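Local atomic coordinates of CIR protein (Plasmodium chabaudi chabaudi, PDB entry 6ZYV), a protein that is of unknown function but belongs to the PIR family of Plasmodium variant antigens, which is linked to the parasite-infected red blood cell. Residues 182-193 / 232-242. The protein carries 5 engineered substitutions. Residues are numbered along the deposited sequence; the frame is centred on the assembly and turned at random.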
loop_
_atom_site.group_PDB
_atom_site.type_symbol
_atom_site.label_atom_id
_atom_site.label_comp_id
_atom_site.label_asym_id
_atom_site.label_seq_id
_atom_site.Cartn_x
_atom_site.Cartn_y
_atom_site.Cartn_z
ATOM N N LEU A 182 19.954 11.718 -4.567
ATOM C CA LEU A 182 21.019 11.093 -3.789
ATOM C C LEU A 182 20.916 11.432 -2.302
ATOM O O LEU A 182 20.969 10.535 -1.476
ATOM C CB LEU A 182 22.404 11.409 -4.370
ATOM C CG LEU A 182 23.590 10.758 -3.652
ATOM C CD1 LEU A 182 23.487 9.228 -3.660
ATOM C CD2 LEU A 182 24.897 11.202 -4.255
ATOM N N LYS A 183 20.714 12.705 -1.968
ATOM C CA LYS A 183 20.545 13.159 -0.587
ATOM C C LYS A 183 19.345 12.456 0.064
ATOM O O LYS A 183 19.477 11.954 1.175
ATOM C CB LYS A 183 20.335 14.689 -0.561
ATOM C CG LYS A 183 20.188 15.280 0.839
ATOM C CD LYS A 183 19.871 16.801 0.821
ATOM C CE LYS A 183 21.089 17.704 0.947
ATOM N NZ LYS A 183 20.879 18.819 1.922
ATOM N N ASP A 184 18.206 12.362 -0.649
ATOM C CA ASP A 184 17.012 11.700 -0.131
ATOM C C ASP A 184 17.195 10.194 0.051
ATOM O O ASP A 184 16.687 9.646 1.026
ATOM C CB ASP A 184 15.778 12.006 -0.987
ATOM C CG ASP A 184 15.319 13.453 -0.930
ATOM O OD1 ASP A 184 15.857 14.222 -0.088
ATOM O OD2 ASP A 184 14.428 13.826 -1.737
ATOM N N ALA A 185 17.915 9.533 -0.872
ATOM C CA ALA A 185 18.189 8.111 -0.794
ATOM C C ALA A 185 19.079 7.810 0.415
ATOM O O ALA A 185 18.836 6.826 1.111
ATOM C CB ALA A 185 18.848 7.627 -2.076
ATOM N N GLN A 186 20.061 8.684 0.707
ATOM C CA GLN A 186 20.935 8.531 1.873
ATOM C C GLN A 186 20.153 8.702 3.172
ATOM O O GLN A 186 20.353 7.922 4.098
ATOM C CB GLN A 186 22.144 9.484 1.823
ATOM C CG GLN A 186 23.255 9.114 2.852
ATOM C CD GLN A 186 24.079 7.854 2.565
ATOM O OE1 GLN A 186 24.827 7.768 1.575
ATOM N NE2 GLN A 186 23.962 6.838 3.426
ATOM N N ASN A 187 19.227 9.673 3.227
ATOM C CA ASN A 187 18.369 9.843 4.400
ATOM C C ASN A 187 17.436 8.628 4.553
ATOM O O ASN A 187 17.186 8.184 5.668
ATOM C CB ASN A 187 17.541 11.119 4.297
ATOM C CG ASN A 187 18.346 12.381 4.502
ATOM O OD1 ASN A 187 19.428 12.363 5.076
ATOM N ND2 ASN A 187 17.839 13.504 4.049
ATOM N N PHE A 188 16.920 8.101 3.440
ATOM C CA PHE A 188 16.046 6.939 3.430
ATOM C C PHE A 188 16.751 5.681 3.989
ATOM O O PHE A 188 16.187 5.010 4.848
ATOM C CB PHE A 188 15.506 6.695 2.011
ATOM C CG PHE A 188 14.705 5.413 1.900
ATOM C CD1 PHE A 188 13.398 5.344 2.378
ATOM C CD2 PHE A 188 15.279 4.262 1.380
ATOM C CE1 PHE A 188 12.686 4.146 2.325
ATOM C CE2 PHE A 188 14.577 3.073 1.345
ATOM C CZ PHE A 188 13.275 3.024 1.788
ATOM N N VAL A 189 17.968 5.364 3.513
ATOM C CA VAL A 189 18.694 4.196 3.989
ATOM C C VAL A 189 19.062 4.345 5.481
ATOM O O VAL A 189 18.993 3.358 6.224
ATOM C CB VAL A 189 19.897 3.776 3.096
ATOM C CG1 VAL A 189 19.464 3.527 1.664
ATOM C CG2 VAL A 189 21.075 4.720 3.181
ATOM N N ASP A 190 19.375 5.573 5.936
ATOM C CA ASP A 190 19.673 5.810 7.354
ATOM C C ASP A 190 18.399 5.627 8.197
ATOM O O ASP A 190 18.453 5.045 9.265
ATOM C CB ASP A 190 20.235 7.226 7.567
ATOM C CG ASP A 190 21.656 7.433 7.053
ATOM O OD1 ASP A 190 22.311 6.436 6.681
ATOM O OD2 ASP A 190 22.112 8.595 7.025
ATOM N N GLU A 191 17.258 6.110 7.701
ATOM C CA GLU A 191 15.966 5.990 8.369
ATOM C C GLU A 191 15.549 4.507 8.462
ATOM O O GLU A 191 15.043 4.066 9.489
ATOM C CB GLU A 191 14.908 6.794 7.602
ATOM C CG GLU A 191 13.564 6.844 8.304
ATOM C CD GLU A 191 12.412 7.421 7.493
ATOM O OE1 GLU A 191 12.640 7.797 6.319
ATOM O OE2 GLU A 191 11.278 7.491 8.027
ATOM N N TYR A 192 15.800 3.747 7.399
ATOM C CA TYR A 192 15.499 2.329 7.372
ATOM C C TYR A 192 16.453 1.536 8.320
ATOM O O TYR A 192 15.994 0.655 9.055
ATOM C CB TYR A 192 15.578 1.819 5.939
ATOM C CG TYR A 192 15.350 0.332 5.857
ATOM C CD1 TYR A 192 14.136 -0.228 6.238
ATOM C CD2 TYR A 192 16.363 -0.524 5.445
ATOM C CE1 TYR A 192 13.931 -1.597 6.191
ATOM C CE2 TYR A 192 16.160 -1.892 5.366
ATOM C CZ TYR A 192 14.939 -2.427 5.740
ATOM O OH TYR A 192 14.770 -3.790 5.741
ATOM N N GLN A 193 17.752 1.893 8.352
ATOM C CA GLN A 193 18.715 1.256 9.253
ATOM C C GLN A 193 18.292 1.491 10.711
ATOM O O GLN A 193 18.334 0.567 11.509
ATOM C CB GLN A 193 20.135 1.814 9.025
ATOM C CG GLN A 193 21.209 1.180 9.924
ATOM C CD GLN A 193 21.408 -0.285 9.613
ATOM O OE1 GLN A 193 22.063 -0.650 8.635
ATOM N NE2 GLN A 193 20.840 -1.165 10.435
ATOM N N SER A 232 24.840 9.098 -10.276
ATOM C CA SER A 232 25.232 9.057 -8.875
ATOM C C SER A 232 25.478 7.658 -8.334
ATOM O O SER A 232 24.904 6.684 -8.811
ATOM C CB SER A 232 24.165 9.737 -8.014
ATOM O OG SER A 232 23.822 11.024 -8.503
ATOM N N ASN A 233 26.292 7.575 -7.280
ATOM C CA ASN A 233 26.593 6.338 -6.582
ATOM C C ASN A 233 25.658 6.261 -5.374
ATOM O O ASN A 233 25.941 6.835 -4.339
ATOM C CB ASN A 233 28.048 6.369 -6.148
ATOM C CG ASN A 233 28.536 5.176 -5.373
ATOM O OD1 ASN A 233 29.551 5.266 -4.671
ATOM N ND2 ASN A 233 27.860 4.028 -5.483
ATOM N N PHE A 234 24.543 5.573 -5.521
ATOM C CA PHE A 234 23.537 5.457 -4.478
ATOM C C PHE A 234 23.937 4.417 -3.452
ATOM O O PHE A 234 24.530 3.400 -3.804
ATOM C CB PHE A 234 22.164 5.137 -5.093
ATOM C CG PHE A 234 21.551 6.307 -5.824
ATOM C CD1 PHE A 234 20.735 7.203 -5.162
ATOM C CD2 PHE A 234 21.777 6.502 -7.177
ATOM C CE1 PHE A 234 20.159 8.273 -5.837
ATOM C CE2 PHE A 234 21.194 7.580 -7.854
ATOM C CZ PHE A 234 20.408 8.466 -7.172
ATOM N N PRO A 235 23.650 4.668 -2.163
ATOM C CA PRO A 235 23.985 3.671 -1.146
ATOM C C PRO A 235 23.086 2.433 -1.286
ATOM O O PRO A 235 21.939 2.527 -1.735
ATOM C CB PRO A 235 23.717 4.420 0.179
ATOM C CG PRO A 235 22.655 5.385 -0.161
ATOM C CD PRO A 235 22.916 5.812 -1.579
ATOM N N PRO A 236 23.601 1.256 -0.909
ATOM C CA PRO A 236 22.759 0.054 -0.951
ATOM C C PRO A 236 21.776 0.025 0.226
ATOM O O PRO A 236 22.021 0.628 1.271
ATOM C CB PRO A 236 23.771 -1.084 -0.836
ATOM C CG PRO A 236 24.893 -0.494 0.002
ATOM C CD PRO A 236 24.936 0.983 -0.329
ATOM N N LEU A 237 20.663 -0.680 0.059
ATOM C CA LEU A 237 19.676 -0.809 1.116
ATOM C C LEU A 237 20.259 -1.681 2.234
ATOM O O LEU A 237 20.795 -2.748 1.946
ATOM C CB LEU A 237 18.405 -1.462 0.571
ATOM C CG LEU A 237 17.237 -1.456 1.545
ATOM C CD1 LEU A 237 16.629 -0.083 1.642
ATOM C CD2 LEU A 237 16.203 -2.471 1.154
ATOM N N PRO A 238 20.188 -1.215 3.502
ATOM C CA PRO A 238 20.690 -2.018 4.633
ATOM C C PRO A 238 20.167 -3.465 4.664
ATOM O O PRO A 238 19.019 -3.709 4.299
ATOM C CB PRO A 238 20.199 -1.240 5.850
ATOM C CG PRO A 238 20.042 0.157 5.360
ATOM C CD PRO A 238 19.605 0.059 3.953
ATOM N N THR A 239 21.028 -4.435 5.024
ATOM C CA THR A 239 20.625 -5.847 5.010
ATOM C C THR A 239 20.295 -6.430 6.374
ATOM O O THR A 239 19.669 -7.490 6.446
ATOM C CB THR A 239 21.688 -6.723 4.320
ATOM O OG1 THR A 239 22.861 -6.763 5.123
ATOM C CG2 THR A 239 22.044 -6.244 2.938
ATOM N N THR A 240 20.763 -5.797 7.455
ATOM C CA THR A 240 20.577 -6.331 8.797
ATOM C C THR A 240 20.564 -5.230 9.849
ATOM O O THR A 240 20.981 -4.105 9.567
ATOM C CB THR A 240 21.743 -7.326 9.088
ATOM O OG1 THR A 240 21.660 -7.785 10.437
ATOM C CG2 THR A 240 23.113 -6.701 8.882
ATOM N N LYS A 241 20.119 -5.553 11.079
ATOM C CA LYS A 241 20.245 -4.612 12.188
ATOM C C LYS A 241 21.760 -4.473 12.519
ATOM O O LYS A 241 22.564 -5.363 12.229
ATOM C CB LYS A 241 19.404 -5.006 13.421
ATOM C CG LYS A 241 19.926 -6.187 14.223
ATOM C CD LYS A 241 18.873 -6.707 15.189
ATOM C CE LYS A 241 19.302 -8.021 15.813
ATOM N NZ LYS A 241 18.142 -8.798 16.356
ATOM N N THR A 242 22.134 -3.323 13.050
ATOM C CA THR A 242 23.494 -2.888 13.335
ATOM C C THR A 242 23.594 -2.445 14.793
ATOM O O THR A 242 24.605 -2.717 15.446
ATOM C CB THR A 242 23.827 -1.786 12.290
ATOM O OG1 THR A 242 24.380 -2.389 11.114
ATOM C CG2 THR A 242 24.727 -0.689 12.806
HETATM O O HOH W 1 16.781 -5.310 4.965
#
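With CG anti to the backbone N (chi1 -171°), Leu237 brings CD1 against two aromatic rings of helix 181-198, Phe188 and Tyr192, while a bend at chi2 (66°) turns the amide of Gln193 toward the backbone of Thr240. Leu237 belongs to an extended, polyproline II-like run, 234-238, that follows one side of the helix in the same direction, a worked example of how a proline-rich chain can pack on an all-helical domain. Pro235 and Pro238 face the helix and Pro236 turns away. Pro235 CG meets Val189 CG2 at 3.8 Å, with the Gln186 amide crossing the same ring, and Pro238 CD lies 3.6 Å from Tyr192 CD2. Leu237 CD1 is 3.8 Å from both Phe188 CE2 and Tyr192 CD2. At the N-terminal end of the contact, Leu182 CD1 makes an off-centre CH-pi contact with the Phe234 ring, whose edge, at CD1, receives Ala185 CB at 3.6 Å. Phe234 also touches Cys181 and Cys226, the disulfide joining helices 181-198 and 213-226. Polar bonds gather at the C-terminal end: one water links Tyr192 OH, also hydrogen-bonded to Tyr208 OH, to Pro238 O, donating to that carbonyl at 2.8 Å. Gln193 NE2 also bonds to Asn197 OD1, and its nearly straight bond (169°) meets a lone pair of Thr240 O in the carbonyl plane at 3.1 Å.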